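Local atomic coordinates of glutaminase 1 (Escherichia coli, PDB entry 1U60), a protein that catalyses the hydrolysis of L-glutamine to L-glutamate and ammonium, and is a homotetrameric enzyme of the glutaminase family. Residues Asn5-Ala10 with Lys301-Asn306; Val43-Cys48 with Gly272-Ala277. One frame throughout, in Å; residues are numbered along the deposited sequence. Where two conformers were deposited one is given.

In the fold
The two contacts, with centres about 10 Å apart, are adjoining layers of one unit built from both ends of the chain. Contact 2 is buried: strands 42-47 and 274-279 pair at the middle of the five-stranded antiparallel sheet, joined by a regular set of backbone hydrogen bonds. Contact 1 lies against one face of the sheet, where helices 4-18 and 290-303 pack side by side; it is partly buried and held by leucine and alanine packing with a single side-chain-to-backbone hydrogen bond. L7 packs on I45 and T47, L303 touches I45 and M274, and Y305 lies against V273 and M274, so the apolar layer is continuous between them.

Contact 1 of 2, residues Asn5-Ala10 with Lys301-Asn306; sequences NKLQQA and KQLGYN
L7 and L303 reach across from neighbouring helices with their side chains crossing at about a right angle, and meet tip to tip, CD1 of L7 lying 4.1 Å from CD1 of L303. I45 of the sheet touches both leucines. The CG of L303 is anti to its carbonyl carbon (chi1 -62°), which carries the isobutyl group towards helix 4-18. Its second branch, CD2, turns to the methyl of A10, with 3.9 Å between L303 CD2 and A10 CB, so the fork of L303 touches two successive turns of that helix. Beside this patch Q302, extended beyond CG, lays its amide alongside A10. There Q302 NE2 donates to A10 O at 3.1 Å, on a lone pair in the carbonyl plane, although the bond is bent (142° at the hydrogen) and A10 O lies out of the amide plane. The same nitrogen also bonds S298 OG, one turn back, which helps to fix the amide's rotation. After L303 the chain leaves helical geometry at G304, whose positive phi completes a Schellman motif. The terminal helices are therefore joined mainly by van der Waals contact of L7, A10 and L303, bordered by the single, bent Q302-A10 hydrogen bond.

Contact 2 of 2, residues Val43-Cys48 with Gly272-Ala277; sequences VAIVTC and GVMGIA
M274 has its CG in the crowded position between backbone N and carbonyl carbon (chi1 66°) and bends at chi3 (59°), which lays the thioether obliquely across I45. The CG2 branch of I45, anti to its own backbone N, meets the sulfur, with I45 CG2 3.8 Å from M274 SD, and the terminal CE of M274 is almost as near to that branch. CB of M274 sits 4.0 Å from T47 CA, in the non-hydrogen-bonded pair T47-M274. I45, T47, M274 and I276 share one face of the sheet, which L7, V299 and L303 of the terminal helices cover; A44, V46 and A277 lie on the other, where V46 and A277 touch helix 202-213. A44 with A277 and V46 with G275 form hydrogen-bonded pairs, each bonded in both directions; the shortest bond runs from A44 N to A277 O at 2.8 Å. A fifth joins C48 N to V273 O at 3.0 Å, its donor above the carbonyl plane, while C48 SG, in the conformer given, packs close to the V273 peptide group. V273 and M274 both face V270 on the next strand, a classic beta bulge at the start of strand 274-279. Antiparallel strands at the centre of a five-stranded sheet, with terminal helices on one face and a helical region on the other, are characteristic of the serine beta-lactamase-like fold of glutaminases.

Contact 1 of 2, residues Asn5-Ala10 with Lys301-Asn306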
# COMPACT_ATOMS: atom_id res chain seq x y z
N ASN A 5 -1.59 28.95 -13.35
CA ASN A 5 -2.97 28.99 -13.77
C ASN A 5 -3.63 27.62 -13.66
O ASN A 5 -4.75 27.52 -13.17
CB ASN A 5 -3.09 29.57 -15.20
CG ASN A 5 -2.78 31.07 -15.23
OD1 ASN A 5 -3.36 31.84 -14.49
ND2 ASN A 5 -1.88 31.48 -16.11
N LYS A 6 -2.95 26.56 -14.09
CA LYS A 6 -3.55 25.22 -14.02
C LYS A 6 -3.73 24.77 -12.57
O LYS A 6 -4.72 24.13 -12.23
CB LYS A 6 -2.76 24.18 -14.82
CG LYS A 6 -2.93 24.33 -16.32
CD LYS A 6 -2.05 23.40 -17.10
CE LYS A 6 -2.41 23.45 -18.62
NZ LYS A 6 -1.20 23.14 -19.47
N LEU A 7 -2.79 25.13 -11.70
CA LEU A 7 -2.89 24.72 -10.29
C LEU A 7 -4.03 25.44 -9.57
O LEU A 7 -4.82 24.83 -8.86
CB LEU A 7 -1.56 24.97 -9.57
CG LEU A 7 -0.53 23.83 -9.55
CD1 LEU A 7 -0.29 23.14 -10.82
CD2 LEU A 7 0.77 24.39 -9.00
N GLN A 8 -4.15 26.76 -9.80
CA GLN A 8 -5.24 27.48 -9.20
C GLN A 8 -6.57 26.98 -9.78
O GLN A 8 -7.53 26.83 -9.06
CB GLN A 8 -5.10 28.99 -9.40
CG GLN A 8 -6.23 29.74 -8.71
CD GLN A 8 -6.09 29.74 -7.19
OE1 GLN A 8 -7.02 29.41 -6.46
NE2 GLN A 8 -4.93 30.12 -6.72
N GLN A 9 -6.61 26.68 -11.08
CA GLN A 9 -7.82 26.13 -11.70
C GLN A 9 -8.21 24.80 -11.11
O GLN A 9 -9.38 24.52 -10.94
CB GLN A 9 -7.66 25.92 -13.21
CG GLN A 9 -7.74 27.17 -14.05
CD GLN A 9 -7.54 26.88 -15.53
OE1 GLN A 9 -7.87 25.77 -16.00
NE2 GLN A 9 -7.00 27.87 -16.27
N ALA A 10 -7.23 23.96 -10.82
CA ALA A 10 -7.48 22.66 -10.23
C ALA A 10 -8.10 22.76 -8.86
O ALA A 10 -9.08 22.10 -8.62
CB ALA A 10 -6.22 21.81 -10.21
N LYS A 301 -6.49 14.06 -9.85
CA LYS A 301 -6.96 13.51 -11.13
C LYS A 301 -6.81 14.56 -12.24
O LYS A 301 -6.40 14.26 -13.36
CB LYS A 301 -8.41 13.12 -11.03
CG LYS A 301 -8.97 12.49 -12.30
CD LYS A 301 -10.23 11.68 -12.03
CE LYS A 301 -10.73 10.99 -13.31
NZ LYS A 301 -12.10 11.46 -13.66
N GLN A 302 -7.17 15.79 -11.93
CA GLN A 302 -7.07 16.88 -12.91
C GLN A 302 -5.62 17.13 -13.31
O GLN A 302 -5.37 17.45 -14.47
CB GLN A 302 -7.64 18.18 -12.35
CG GLN A 302 -9.16 18.29 -12.21
CD GLN A 302 -9.54 19.62 -11.57
OE1 GLN A 302 -9.44 20.67 -12.22
NE2 GLN A 302 -9.90 19.59 -10.26
N LEU A 303 -4.67 16.97 -12.38
CA LEU A 303 -3.27 17.28 -12.67
C LEU A 303 -2.49 16.04 -13.12
O LEU A 303 -1.30 16.16 -13.47
CB LEU A 303 -2.60 17.94 -11.44
CG LEU A 303 -3.17 19.29 -11.00
CD1 LEU A 303 -2.43 19.83 -9.77
CD2 LEU A 303 -3.17 20.30 -12.16
N GLY A 304 -3.14 14.87 -13.12
CA GLY A 304 -2.56 13.62 -13.63
C GLY A 304 -1.53 12.96 -12.70
O GLY A 304 -0.60 12.32 -13.18
N TYR A 305 -1.65 13.15 -11.38
CA TYR A 305 -0.69 12.55 -10.42
C TYR A 305 -1.17 11.28 -9.75
O TYR A 305 -2.27 11.25 -9.16
CB TYR A 305 -0.32 13.54 -9.32
CG TYR A 305 0.35 14.79 -9.85
CD1 TYR A 305 1.52 14.69 -10.63
CD2 TYR A 305 -0.14 16.06 -9.52
CE1 TYR A 305 2.16 15.83 -11.09
CE2 TYR A 305 0.49 17.18 -10.01
CZ TYR A 305 1.64 17.07 -10.78
OH TYR A 305 2.29 18.19 -11.26
N ASN A 306 -0.35 10.23 -9.84
CA ASN A 306 -0.64 8.89 -9.34
C ASN A 306 0.67 8.14 -9.41
O ASN A 306 1.28 8.06 -10.50
CB ASN A 306 -1.68 8.20 -10.23
CG ASN A 306 -2.08 6.82 -9.71
OD1 ASN A 306 -1.24 6.05 -9.30
ND2 ASN A 306 -3.38 6.48 -9.84

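Contact 2 of 2, residues Val43-Cys48 with Gly272-Ala277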
# COMPACT_ATOMS: atom_id res chain seq x y z
N VAL A 43 -9.71 23.41 0.04
CA VAL A 43 -8.72 22.59 -0.63
C VAL A 43 -7.52 23.47 -0.99
O VAL A 43 -7.65 24.68 -1.29
CB VAL A 43 -9.30 21.87 -1.84
CG1 VAL A 43 -9.96 22.85 -2.81
CG2 VAL A 43 -8.26 21.04 -2.51
N ALA A 44 -6.33 22.89 -0.91
CA ALA A 44 -5.10 23.64 -1.19
C ALA A 44 -4.00 22.77 -1.77
O ALA A 44 -3.90 21.61 -1.46
CB ALA A 44 -4.55 24.33 0.10
N ILE A 45 -3.11 23.42 -2.53
CA ILE A 45 -1.84 22.89 -2.96
C ILE A 45 -0.72 23.78 -2.40
O ILE A 45 -0.79 25.00 -2.41
CB ILE A 45 -1.74 22.97 -4.49
CG1 ILE A 45 -2.72 22.03 -5.18
CG2 ILE A 45 -0.32 22.75 -4.96
CD1 ILE A 45 -2.91 22.28 -6.68
N VAL A 46 0.32 23.12 -1.89
CA VAL A 46 1.58 23.76 -1.62
C VAL A 46 2.65 23.01 -2.42
O VAL A 46 2.84 21.81 -2.23
CB VAL A 46 1.91 23.79 -0.14
CG1 VAL A 46 3.34 24.42 0.02
CG2 VAL A 46 0.85 24.62 0.61
N THR A 47 3.33 23.70 -3.33
CA THR A 47 4.30 23.03 -4.20
C THR A 47 5.66 22.94 -3.54
O THR A 47 5.92 23.66 -2.60
CB THR A 47 4.47 23.76 -5.57
OG1 THR A 47 5.18 25.00 -5.41
CG2 THR A 47 3.09 24.15 -6.15
N CYS A 48 6.50 22.08 -4.08
CA CYS A 48 7.88 21.93 -3.61
C CYS A 48 8.70 23.17 -3.81
O CYS A 48 9.76 23.33 -3.18
CB CYS A 48 8.53 20.74 -4.30
SG CYS A 48 7.83 19.27 -3.57
N GLY A 272 8.14 14.50 -4.89
CA GLY A 272 8.87 15.42 -5.76
C GLY A 272 8.15 16.65 -6.25
O GLY A 272 8.77 17.49 -6.92
N VAL A 273 6.86 16.80 -5.94
CA VAL A 273 6.06 17.79 -6.65
C VAL A 273 5.26 18.71 -5.74
O VAL A 273 5.42 19.93 -5.80
CB VAL A 273 5.14 17.12 -7.68
CG1 VAL A 273 4.30 18.19 -8.46
CG2 VAL A 273 5.95 16.27 -8.66
N MET A 274 4.40 18.16 -4.90
CA MET A 274 3.48 18.98 -4.11
C MET A 274 2.78 18.22 -3.00
O MET A 274 2.72 17.00 -2.98
CB MET A 274 2.40 19.60 -5.02
CG MET A 274 1.46 18.57 -5.65
SD MET A 274 0.09 19.30 -6.54
CE MET A 274 0.99 20.28 -7.74
N GLY A 275 2.32 18.98 -2.01
CA GLY A 275 1.31 18.52 -1.08
C GLY A 275 -0.06 18.99 -1.51
O GLY A 275 -0.20 20.13 -1.98
N ILE A 276 -1.07 18.13 -1.35
CA ILE A 276 -2.45 18.48 -1.63
C ILE A 276 -3.23 18.16 -0.38
O ILE A 276 -3.14 17.08 0.19
CB ILE A 276 -3.04 17.67 -2.82
CG1 ILE A 276 -2.13 17.69 -4.02
CG2 ILE A 276 -4.53 18.11 -3.16
CD1 ILE A 276 -2.50 16.63 -5.13
N ALA A 277 -4.03 19.10 0.04
CA ALA A 277 -4.85 18.85 1.23
C ALA A 277 -6.24 19.40 1.05
O ALA A 277 -6.48 20.34 0.28
CB ALA A 277 -4.22 19.42 2.44